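Local coordinates for protein exoglucanase A (Cellulomonas fimi, PDB 7CBD) that hydrolyses beta-1,4-glucosidic linkages of cellulose with inversion of anomeric configuration, releasing cellobiose from the non-reducing chain ends, through its family 6 catalytic domain, at residues Ala143-Pro148 with Gly228-Val233; Asp272-Met277 with Ser356-Phe361; Asp386-Cys389 with Val394-Lys397. One frame throughout, in Å; residues are numbered along the deposited sequence. Where two conformers were deposited one is given.

Contact 1 (Ala143-Pro148 with Gly228-Val233); sequences AATIEP and GFVSDV
Thr145 and Val230 face each other from two parallel strands that share no backbone hydrogen bond, their CA atoms 7.2 Å apart, and beyond the strand ends Pro148 and Val233 keep a similar spacing, 6.9 Å between CA atoms. This belongs to the distorted beta/alpha barrel of the glycosyl hydrolase 6 family: strand 187-192 is hydrogen-bonded between strands 141-146 and 228-231, and the curl of the sheet turns side chains of its two neighbours toward one another. Methyl groups and the proline ring make most of the contact, with no hydrogen bond across it. With CG2 of Thr145 anti to its backbone N and OG1 beside that N (chi1 -73°), the threonine reaches out with its methyl, and CG2 comes 3.8 Å from Val230 CG1. The two side chains cross at about a right angle. Val230 directs CG1 there by placing it between its backbone N and carbonyl carbon, the crowded position (chi1 53°). Beta-branched residues suit both sites, being at home in extended strands and offering a short, broad methyl surface to the barrel interior, where Ile364 also packs on Thr145. Farther along, the chain turns at Glu147, whose carboxylate is fixed by Tyr120 OH and the backbone N of Asp95. The turn delivers Pro148, next to Asp149, the predicted proton donor. A proline fits this place because its closed ring is a compact apolar edge with little freedom to move. Both Pro148 and Val233 also touch Asp192 of the intervening strand. Val233 touches both Thr145 and Pro148: its CG1 lies 4.4 Å from Thr145 CG2 and, within its own segment, 4.0 Å from Val230 CG1, while its other methyl, CG2, meets the proline ring 3.7 Å from Pro148 CG and 3.8 Å from Pro148 CB.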
ATOM      1  N   ALA A 143     -13.684  -1.465  -3.356  1.00  5.05           N
ATOM      2  CA  ALA A 143     -12.955  -1.104  -2.148  1.00  5.61           C
ATOM      3  C   ALA A 143     -12.027   0.034  -2.533  1.00  5.92           C
ATOM      4  O   ALA A 143     -11.061  -0.169  -3.272  1.00  6.01           O
ATOM      5  CB  ALA A 143     -12.169  -2.288  -1.595  1.00  5.28           C
ATOM      6  N   ALA A 144     -12.348   1.233  -2.073  1.00  5.71           N
ATOM      7  CA  ALA A 144     -11.593   2.430  -2.410  1.00  5.31           C
ATOM      8  C   ALA A 144     -10.582   2.682  -1.298  1.00  4.93           C
ATOM      9  O   ALA A 144     -10.966   2.974  -0.156  1.00  5.64           O
ATOM     10  CB  ALA A 144     -12.549   3.609  -2.556  1.00  5.69           C
ATOM     11  N   THR A 145      -9.294   2.531  -1.620  1.00  4.97           N
ATOM     12  CA  THR A 145      -8.245   2.949  -0.699  1.00  5.08           C
ATOM     13  C   THR A 145      -8.111   4.465  -0.805  1.00  4.39           C
ATOM     14  O   THR A 145      -7.817   4.990  -1.883  1.00  5.34           O
ATOM     15  CB  THR A 145      -6.926   2.257  -1.047  1.00  5.18           C
ATOM     16  OG1 THR A 145      -6.989   0.877  -0.672  1.00  6.08           O
ATOM     17  CG2 THR A 145      -5.761   2.910  -0.298  1.00  6.38           C
ATOM     18  N   ILE A 146      -8.344   5.169   0.302  1.00  4.93           N
ATOM     19  CA  ILE A 146      -8.504   6.623   0.290  1.00  5.40           C
ATOM     20  C   ILE A 146      -7.174   7.283   0.654  1.00  5.26           C
ATOM     21  O   ILE A 146      -6.785   7.336   1.827  1.00  5.44           O
ATOM     22  CB  ILE A 146      -9.623   7.091   1.226  1.00  5.94           C
ATOM     23  CG1 ILE A 146     -10.939   6.353   0.964  1.00  6.93           C
ATOM     24  CG2 ILE A 146      -9.817   8.600   1.089  1.00  6.97           C
ATOM     25  CD1 ILE A 146     -11.489   6.532  -0.425  1.00  7.71           C
ATOM     26  N   GLU A 147      -6.498   7.811  -0.362  1.00  5.11           N
ATOM     27  CA  GLU A 147      -5.391   8.764  -0.281  1.00  4.88           C
ATOM     28  C   GLU A 147      -4.230   8.299   0.591  1.00  4.71           C
ATOM     29  O   GLU A 147      -4.003   8.824   1.691  1.00  5.41           O
ATOM     30  CB  GLU A 147      -5.899  10.160   0.089  1.00  5.53           C
ATOM     31  CG  GLU A 147      -6.830  10.758  -0.960  1.00  5.42           C
ATOM     32  CD  GLU A 147      -6.131  11.206  -2.243  1.00  5.42           C
ATOM     33  OE1 GLU A 147      -4.880  11.268  -2.284  1.00  5.79           O
ATOM     34  OE2 GLU A 147      -6.841  11.507  -3.229  1.00  5.66           O
ATOM     35  N   PRO A 148      -3.446   7.341   0.104  1.00  4.60           N
ATOM     36  CA  PRO A 148      -2.195   6.986   0.788  1.00  5.83           C
ATOM     37  C   PRO A 148      -1.311   8.207   1.019  1.00  5.58           C
ATOM     38  O   PRO A 148      -1.359   9.185   0.273  1.00  5.63           O
ATOM     39  CB  PRO A 148      -1.534   6.003  -0.189  1.00  6.87           C
ATOM     40  CG  PRO A 148      -2.689   5.429  -0.978  1.00  6.94           C
ATOM     41  CD  PRO A 148      -3.664   6.557  -1.122  1.00  6.23           C
ATOM     42  N   GLY A 228     -13.308   1.063   6.903  1.00  5.71           N
ATOM     43  CA  GLY A 228     -12.159   0.412   7.488  1.00  5.48           C
ATOM     44  C   GLY A 228     -10.905   1.194   7.179  1.00  4.47           C
ATOM     45  O   GLY A 228     -10.958   2.330   6.700  1.00  5.47           O
ATOM     46  N   PHE A 229      -9.770   0.557   7.448  1.00  5.39           N
ATOM     47  CA  PHE A 229      -8.464   1.198   7.357  1.00  4.82           C
ATOM     48  C   PHE A 229      -7.479   0.231   6.716  1.00  5.35           C
ATOM     49  O   PHE A 229      -7.594  -0.982   6.878  1.00  6.90           O
ATOM     50  CB  PHE A 229      -7.999   1.615   8.757  1.00  6.04           C
ATOM     51  CG  PHE A 229      -8.927   2.598   9.403  1.00  6.18           C
ATOM     52  CD1 PHE A 229      -8.721   3.960   9.256  1.00  7.43           C
ATOM     53  CD2 PHE A 229     -10.045   2.166  10.111  1.00  7.66           C
ATOM     54  CE1 PHE A 229      -9.600   4.874   9.815  1.00  8.09           C
ATOM     55  CE2 PHE A 229     -10.926   3.071  10.665  1.00  8.26           C
ATOM     56  CZ  PHE A 229     -10.700   4.423  10.521  1.00  8.36           C
ATOM     57  N   VAL A 230      -6.505   0.770   5.980  1.00  5.05           N
ATOM     58  CA  VAL A 230      -5.523  -0.062   5.285  1.00  4.96           C
ATOM     59  C   VAL A 230      -4.112   0.418   5.610  1.00  4.72           C
ATOM     60  O   VAL A 230      -3.821   1.620   5.534  1.00  5.60           O
ATOM     61  CB  VAL A 230      -5.780  -0.124   3.760  1.00  4.64           C
ATOM     62  CG1 VAL A 230      -5.884   1.261   3.137  1.00  6.15           C
ATOM     63  CG2 VAL A 230      -4.731  -0.976   3.061  1.00  5.67           C
ATOM     64  N   SER A 231      -3.247  -0.521   5.996  1.00  4.39           N
ATOM     65  CA  SER A 231      -1.865  -0.210   6.330  1.00  4.31           C
ATOM     66  C   SER A 231      -0.901  -0.791   5.301  1.00  3.87           C
ATOM     67  O   SER A 231      -1.243  -1.694   4.526  1.00  4.78           O
ATOM     68  CB  SER A 231      -1.494  -0.701   7.737  1.00  5.24           C
ATOM     69  OG  SER A 231      -1.075  -2.057   7.727  1.00  6.14           O
ATOM     70  N   ASP A 232       0.312  -0.238   5.301  1.00  3.83           N
ATOM     71  CA  ASP A 232       1.449  -0.725   4.530  1.00  4.68           C
ATOM     72  C   ASP A 232       1.303  -0.472   3.038  1.00  5.11           C
ATOM     73  O   ASP A 232       2.064  -1.068   2.252  1.00  5.53           O
ATOM     74  CB  ASP A 232       1.719  -2.221   4.784  1.00  5.76           C
ATOM     75  CG  ASP A 232       3.187  -2.555   5.009  1.00  5.56           C
ATOM     76  OD1 ASP A 232       4.028  -1.649   5.187  1.00  6.49           O
ATOM     77  OD2 ASP A 232       3.481  -3.777   5.042  1.00  6.44           O
ATOM     78  N   VAL A 233       0.368   0.388   2.600  1.00  5.34           N
ATOM     79  CA  VAL A 233       0.235   0.531   1.153  1.00  6.35           C
ATOM     80  C   VAL A 233       1.498   1.110   0.540  1.00  5.21           C
ATOM     81  O   VAL A 233       2.073   2.106   1.010  1.00  5.88           O
ATOM     82  CB  VAL A 233      -1.104   1.082   0.617  1.00 12.92           C
ATOM     83  CG1 VAL A 233      -2.204   1.244   1.668  1.00  9.12           C
ATOM     84  CG2 VAL A 233      -0.923   2.213  -0.339  1.00 11.70           C
TER

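Contact 2 (Asp272-Met277 with Ser356-Phe361); sequences DYTAHM and SHLDAF
Thr274 sets OG1 between its backbone N and carbonyl carbon (chi1 51°), and Ser356 turns OG beside its own N, anti to the carbonyl carbon (chi1 -62°), which brings the two short polar side chains together. The threonine oxygen rests against the serine methylene, Thr274 OG1 to Ser356 CB 3.2 Å, with Ser356 OG 3.3 Å from the same OG1. The clear hydrogen bonds of both hydroxyls go to the preceding helical turn: Thr274 OG1 bonds to the carbonyl oxygens of Glu270 and Ile271, and Ser356 OG to that of Ile271. The serine thus fastens its loop to the helix backbone. Ala275 suits this close approach, since its CA is only 4.0 Å from Ser356 CA and its single methyl, CB, ends 4.1 Å from Ser356 OG. Leu358 comes near more loosely, its CD2 4.3 Å from Thr274 OG1. Nearby, the ring of His357 stacks on that of His278 from the same helix. Helix 270-283 is thereby joined to the chain leading into strand 358-362, and strand 291-295, parallel to that strand, links them through Val294, which packs against both Thr274 and Leu358.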
ATOM      1  N   ASP A 272       0.856  -6.323  14.466  1.00  6.94           N
ATOM      2  CA  ASP A 272       0.783  -5.598  15.728  1.00  7.52           C
ATOM      3  C   ASP A 272       0.258  -4.184  15.522  1.00  6.88           C
ATOM      4  O   ASP A 272      -0.504  -3.672  16.349  1.00  7.55           O
ATOM      5  CB  ASP A 272       2.147  -5.606  16.414  1.00  9.58           C
ATOM      6  CG  ASP A 272       2.585  -7.009  16.822  1.00 12.04           C
ATOM      7  OD1 ASP A 272       1.730  -7.918  16.862  1.00 14.79           O
ATOM      8  OD2 ASP A 272       3.784  -7.212  17.099  1.00 13.84           O
ATOM      9  N   TYR A 273       0.638  -3.550  14.410  1.00  6.76           N
ATOM     10  CA  TYR A 273       0.213  -2.183  14.146  1.00  6.97           C
ATOM     11  C   TYR A 273      -1.294  -2.102  13.911  1.00  5.63           C
ATOM     12  O   TYR A 273      -1.963  -1.216  14.448  1.00  6.46           O
ATOM     13  CB  TYR A 273       1.000  -1.621  12.956  1.00  8.09           C
ATOM     14  CG  TYR A 273       0.582  -0.222  12.590  1.00  7.48           C
ATOM     15  CD1 TYR A 273       0.721   0.828  13.493  1.00  6.89           C
ATOM     16  CD2 TYR A 273       0.037   0.051  11.343  1.00  6.48           C
ATOM     17  CE1 TYR A 273       0.314   2.111  13.157  1.00  7.35           C
ATOM     18  CE2 TYR A 273      -0.374   1.319  11.003  1.00  6.07           C
ATOM     19  CZ  TYR A 273      -0.236   2.347  11.918  1.00  6.88           C
ATOM     20  OH  TYR A 273      -0.651   3.618  11.611  1.00  7.87           O
ATOM     21  N   THR A 274      -1.854  -3.027  13.125  1.00  5.74           N
ATOM     22  CA  THR A 274      -3.298  -2.995  12.890  1.00  6.19           C
ATOM     23  C   THR A 274      -4.085  -3.262  14.173  1.00  5.65           C
ATOM     24  O   THR A 274      -5.138  -2.653  14.394  1.00  6.43           O
ATOM     25  CB  THR A 274      -3.710  -3.952  11.763  1.00  7.51           C
ATOM     26  OG1 THR A 274      -3.161  -5.255  11.991  1.00  6.71           O
ATOM     27  CG2 THR A 274      -3.246  -3.436  10.400  1.00  8.23           C
ATOM     28  N   ALA A 275      -3.591  -4.152  15.040  1.00  6.11           N
ATOM     29  CA  ALA A 275      -4.252  -4.362  16.328  1.00  6.32           C
ATOM     30  C   ALA A 275      -4.201  -3.096  17.174  1.00  6.11           C
ATOM     31  O   ALA A 275      -5.197  -2.707  17.801  1.00  7.29           O
ATOM     32  CB  ALA A 275      -3.608  -5.531  17.078  1.00  6.94           C
ATOM     33  N   HIS A 276      -3.046  -2.437  17.186  1.00  6.80           N
ATOM     34  CA  HIS A 276      -2.851  -1.202  17.936  1.00  7.52           C
ATOM     35  C   HIS A 276      -3.795  -0.110  17.446  1.00  6.70           C
ATOM     36  O   HIS A 276      -4.508   0.522  18.239  1.00  7.62           O
ATOM     37  CB  HIS A 276      -1.385  -0.799  17.742  1.00  7.45           C
ATOM     38  CG  HIS A 276      -0.945   0.423  18.490  1.00  7.49           C
ATOM     39  ND1 HIS A 276       0.287   1.001  18.268  1.00  8.43           N
ATOM     40  CD2 HIS A 276      -1.541   1.167  19.453  1.00  8.84           C
ATOM     41  CE1 HIS A 276       0.431   2.047  19.060  1.00  8.36           C
ATOM     42  NE2 HIS A 276      -0.665   2.172  19.787  1.00  9.83           N
ATOM     43  N   MET A 277      -3.827   0.109  16.131  1.00  7.03           N
ATOM     44  CA  MET A 277      -4.658   1.176  15.588  1.00  7.10           C
ATOM     45  C   MET A 277      -6.139   0.857  15.711  1.00  6.38           C
ATOM     46  O   MET A 277      -6.946   1.761  15.942  1.00  7.44           O
ATOM     47  CB  MET A 277      -4.275   1.466  14.143  1.00  6.93           C
ATOM     48  CG  MET A 277      -2.942   2.168  14.025  1.00  9.58           C
ATOM     49  SD  MET A 277      -2.865   3.755  14.900  1.00 13.82           S
ATOM     50  CE  MET A 277      -3.796   4.815  13.788  1.00 17.10           C
ATOM     51  N   SER A 356      -6.209  -8.147  15.119  1.00  7.15           N
ATOM     52  CA  SER A 356      -5.972  -7.213  14.034  1.00  6.98           C
ATOM     53  C   SER A 356      -7.232  -6.904  13.237  1.00  7.52           C
ATOM     54  O   SER A 356      -7.196  -6.010  12.390  1.00  7.76           O
ATOM     55  CB  SER A 356      -4.899  -7.770  13.093  1.00  7.57           C
ATOM     56  OG  SER A 356      -3.663  -7.935  13.762  1.00  8.35           O
ATOM     57  N   HIS A 357      -8.313  -7.657  13.440  1.00  6.91           N
ATOM     58  CA  HIS A 357      -9.597  -7.385  12.789  1.00  7.17           C
ATOM     59  C   HIS A 357      -9.448  -7.250  11.272  1.00  6.68           C
ATOM     60  O   HIS A 357      -9.910  -6.282  10.668  1.00  7.39           O
ATOM     61  CB  HIS A 357     -10.265  -6.143  13.387  1.00  8.71           C
ATOM     62  CG  HIS A 357     -10.650  -6.302  14.821  1.00  9.77           C
ATOM     63  ND1 HIS A 357     -11.928  -6.636  15.213  1.00 12.57           N
ATOM     64  CD2 HIS A 357      -9.923  -6.189  15.958  1.00 10.72           C
ATOM     65  CE1 HIS A 357     -11.972  -6.718  16.532  1.00 12.94           C
ATOM     66  NE2 HIS A 357     -10.767  -6.459  17.007  1.00 12.11           N
ATOM     67  N   LEU A 358      -8.808  -8.240  10.651  1.00  6.74           N
ATOM     68  CA  LEU A 358      -8.435  -8.156   9.243  1.00  7.01           C
ATOM     69  C   LEU A 358      -9.586  -8.584   8.338  1.00  7.35           C
ATOM     70  O   LEU A 358     -10.034  -9.733   8.390  1.00  9.01           O
ATOM     71  CB  LEU A 358      -7.213  -9.028   8.961  1.00  8.23           C
ATOM     72  CG  LEU A 358      -5.924  -8.572   9.655  1.00  8.85           C
ATOM     73  CD1 LEU A 358      -4.895  -9.695   9.661  1.00 10.19           C
ATOM     74  CD2 LEU A 358      -5.349  -7.329   8.991  1.00  9.90           C
ATOM     75  N   ASP A 359     -10.022  -7.672   7.472  1.00  6.55           N
ATOM     76  CA  ASP A 359     -10.986  -8.033   6.437  1.00  6.47           C
ATOM     77  C   ASP A 359     -10.344  -8.878   5.344  1.00  6.19           C
ATOM     78  O   ASP A 359     -11.008  -9.746   4.762  1.00  5.91           O
ATOM     79  CB  ASP A 359     -11.567  -6.772   5.789  1.00  6.90           C
ATOM     80  CG  ASP A 359     -12.616  -6.081   6.645  1.00  7.06           C
ATOM     81  OD1 ASP A 359     -13.058  -6.632   7.678  1.00  7.01           O
ATOM     82  OD2 ASP A 359     -13.004  -4.957   6.273  1.00  7.37           O
ATOM     83  N   ALA A 360      -9.073  -8.619   5.033  1.00  6.06           N
ATOM     84  CA  ALA A 360      -8.367  -9.252   3.924  1.00  6.44           C
ATOM     85  C   ALA A 360      -6.912  -8.810   3.933  1.00  6.36           C
ATOM     86  O   ALA A 360      -6.562  -7.762   4.490  1.00  6.22           O
ATOM     87  CB  ALA A 360      -8.984  -8.869   2.577  1.00  6.93           C
ATOM     88  N   PHE A 361      -6.067  -9.631   3.308  1.00  6.49           N
ATOM     89  CA  PHE A 361      -4.800  -9.167   2.754  1.00  6.18           C
ATOM     90  C   PHE A 361      -5.048  -8.813   1.295  1.00  6.27           C
ATOM     91  O   PHE A 361      -5.781  -9.518   0.587  1.00  6.53           O
ATOM     92  CB  PHE A 361      -3.714 -10.246   2.842  1.00  6.16           C
ATOM     93  CG  PHE A 361      -3.337 -10.614   4.247  1.00  7.76           C
ATOM     94  CD1 PHE A 361      -3.273  -9.646   5.237  1.00  7.45           C
ATOM     95  CD2 PHE A 361      -3.032 -11.928   4.577  1.00  9.48           C
ATOM     96  CE1 PHE A 361      -2.927  -9.980   6.531  1.00  8.87           C
ATOM     97  CE2 PHE A 361      -2.678 -12.269   5.876  1.00  9.77           C
ATOM     98  CZ  PHE A 361      -2.635 -11.294   6.855  1.00  9.49           C
TER

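Contact 3 (Asp386-Cys389 with Val394-Lys397); sequences DRMC and VSPK
The flat carboxylate of Asp386 and the ammonium of Lys397 are linked across the contact by one water, which donates to Asp386 OD1 (2.8 Å) and, in the lysine conformer described here, accepts from Lys397 NZ (2.9 Å). The water leans to one side of the carboxylate plane; Met388 N approaches the same oxygen from the other side, 29° out of plane, in a nearly straight bond of 2.9 Å to Asp386 OD1 that closes an Asx turn. Aspartate suits this place because its short arm folds back onto the backbone two residues on. Lys397 NZ also bonds to the carbonyl oxygen of Phe102, whose ring receives the ammonium in a cation-pi contact. Met388 bends at chi2 and chi3 (-64° and -74°), tucking its thioether against Ser395: SD is 3.3 Å from Ser395 OG. Serine fits here, its small OG taking a weak hydrogen bond from Lys397 N (3.0 Å). The extended lysine chain passes obliquely over the thioether, Lys397 CD 3.9 Å from Met388 SD. Were Met388 cut back to an alanine, Ser395 OG and Lys397 CD would probably lose their sulfur neighbour and a gap open between the segments. Around the contact, Trp334 packs on Met388 and Cys389 is disulfide-bonded to Cys335, tying this 3-10 turn to another loop, while Ser395 lies on strand 394-395, which pairs antiparallel with strand 401-402.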
ATOM      1  N   ASP A 386      12.776  12.788  -6.411  1.00  9.69           N
ATOM      2  CA  ASP A 386      12.773  12.738  -4.954  1.00  9.11           C
ATOM      3  C   ASP A 386      14.011  11.975  -4.507  1.00  8.70           C
ATOM      4  O   ASP A 386      14.176  10.801  -4.853  1.00  9.58           O
ATOM      5  CB  ASP A 386      11.512  12.032  -4.452  1.00 10.46           C
ATOM      6  CG  ASP A 386      11.289  12.195  -2.949  1.00 12.97           C
ATOM      7  OD1 ASP A 386      12.262  12.195  -2.164  1.00 12.52           O
ATOM      8  OD2 ASP A 386      10.116  12.321  -2.552  1.00 16.33           O
ATOM      9  N   ARG A 387      14.871  12.634  -3.730  1.00  8.69           N
ATOM     10  CA  ARG A 387      16.121  12.009  -3.321  1.00  8.52           C
ATOM     11  C   ARG A 387      15.925  10.825  -2.384  1.00  7.38           C
ATOM     12  O   ARG A 387      16.874  10.063  -2.177  1.00  7.96           O
ATOM     13  CB  ARG A 387      17.075  13.045  -2.729  1.00 10.61           C
ATOM     14  CG  ARG A 387      17.558  14.056  -3.750  1.00 11.37           C
ATOM     15  CD  ARG A 387      18.890  14.667  -3.364  1.00 12.69           C
ATOM     16  NE  ARG A 387      19.984  13.713  -3.538  1.00 12.19           N
ATOM     17  CZ  ARG A 387      21.218  13.880  -3.069  1.00 12.25           C
ATOM     18  NH1 ARG A 387      22.133  12.947  -3.281  1.00 11.71           N
ATOM     19  NH2 ARG A 387      21.529  14.970  -2.378  1.00 13.28           N
ATOM     20  N   MET A 388      14.722  10.619  -1.842  1.00  7.88           N
ATOM     21  CA  MET A 388      14.490   9.381  -1.103  1.00  7.10           C
ATOM     22  C   MET A 388      14.575   8.150  -1.999  1.00  6.20           C
ATOM     23  O   MET A 388      14.711   7.029  -1.491  1.00  7.07           O
ATOM     24  CB  MET A 388      13.162   9.443  -0.357  1.00  8.51           C
ATOM     25  CG  MET A 388      13.204  10.413   0.818  1.00 10.38           C
ATOM     26  SD  MET A 388      14.373   9.915   2.099  1.00 12.64           S
ATOM     27  CE  MET A 388      13.496   8.545   2.847  1.00 12.26           C
ATOM     28  N   CYS A 389      14.515   8.338  -3.318  1.00  5.77           N
ATOM     29  CA  CYS A 389      14.676   7.274  -4.301  1.00  6.60           C
ATOM     30  C   CYS A 389      16.104   7.185  -4.819  1.00  6.73           C
ATOM     31  O   CYS A 389      16.387   6.366  -5.701  1.00  7.31           O
ATOM     32  CB  CYS A 389      13.734   7.531  -5.478  1.00  6.94           C
ATOM     33  SG  CYS A 389      12.006   7.630  -5.018  1.00  8.03           S
ATOM     34  N   VAL A 394      22.264  10.421   1.553  1.00  7.41           N
ATOM     35  CA  VAL A 394      22.213  10.207   2.995  1.00  7.74           C
ATOM     36  C   VAL A 394      21.060  11.043   3.535  1.00  8.32           C
ATOM     37  O   VAL A 394      21.087  12.275   3.457  1.00  9.67           O
ATOM     38  CB  VAL A 394      23.540  10.599   3.667  1.00  8.45           C
ATOM     39  CG1 VAL A 394      23.413  10.505   5.174  1.00  9.06           C
ATOM     40  CG2 VAL A 394      24.684   9.721   3.174  1.00  9.57           C
ATOM     41  N   SER A 395      20.039  10.378   4.070  1.00  7.83           N
ATOM     42  CA  SER A 395      18.819  11.104   4.399  1.00  8.43           C
ATOM     43  C   SER A 395      18.729  11.411   5.883  1.00  8.96           C
ATOM     44  O   SER A 395      18.835  10.495   6.714  1.00  8.56           O
ATOM     45  CB  SER A 395      17.600  10.282   3.999  1.00  9.93           C
ATOM     46  OG  SER A 395      16.421  10.882   4.498  1.00 11.73           O
ATOM     47  N   PRO A 396      18.480  12.671   6.246  1.00 10.05           N
ATOM     48  CA  PRO A 396      18.141  12.976   7.646  1.00 11.86           C
ATOM     49  C   PRO A 396      16.908  12.236   8.142  1.00 12.08           C
ATOM     50  O   PRO A 396      16.812  11.947   9.342  1.00 14.75           O
ATOM     51  CB  PRO A 396      17.936  14.499   7.631  1.00 12.99           C
ATOM     52  CG  PRO A 396      18.739  14.976   6.450  1.00 14.05           C
ATOM     53  CD  PRO A 396      18.591  13.886   5.422  1.00 12.29           C
ATOM     54  N   LYS A 397      15.962  11.912   7.249  0.67 11.44           N
ATOM     55  CA  LYS A 397      14.761  11.163   7.612  0.67 12.11           C
ATOM     56  C   LYS A 397      15.065   9.721   8.002  0.67 11.47           C
ATOM     57  O   LYS A 397      14.171   9.032   8.510  0.67 12.21           O
ATOM     58  CB  LYS A 397      13.778  11.108   6.436  0.67 12.65           C
ATOM     59  CG  LYS A 397      13.283  12.429   5.860  0.67 13.17           C
ATOM     60  CD  LYS A 397      12.428  12.126   4.622  0.67 13.84           C
ATOM     61  CE  LYS A 397      11.889  13.367   3.934  0.67 13.68           C
ATOM     62  NZ  LYS A 397      10.953  12.997   2.819  0.67 12.90           N
TER
HETATM   63  O   HOH W   1      12.004  13.672   0.253  1.00 23.13           O

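How the contacts relate
Contacts 1 and 2 adjoin, with centres 12 Å apart: Ser231 bridges them, its OG 3.7 Å from Thr274 CG2 and its CB 4.0 Å from Tyr273 CD2, where strand 228-231 meets helix 270-283. Both reach the same barrel sheet. Contact 3 stands apart in the region after strand 358-362, between a loop and strand 394-395, its centre 24 Å from that of contact 1 and 29 Å from that of contact 2. Contacts 1 and 3 nevertheless both approach the predicted catalytic pair. Measured between side chains, Pro148 is about 5 Å and Lys397 about 8 Å from Asp149, while Val233 and Met388 are each about 9 Å from Asp371. Contact 2 lies away from these sites.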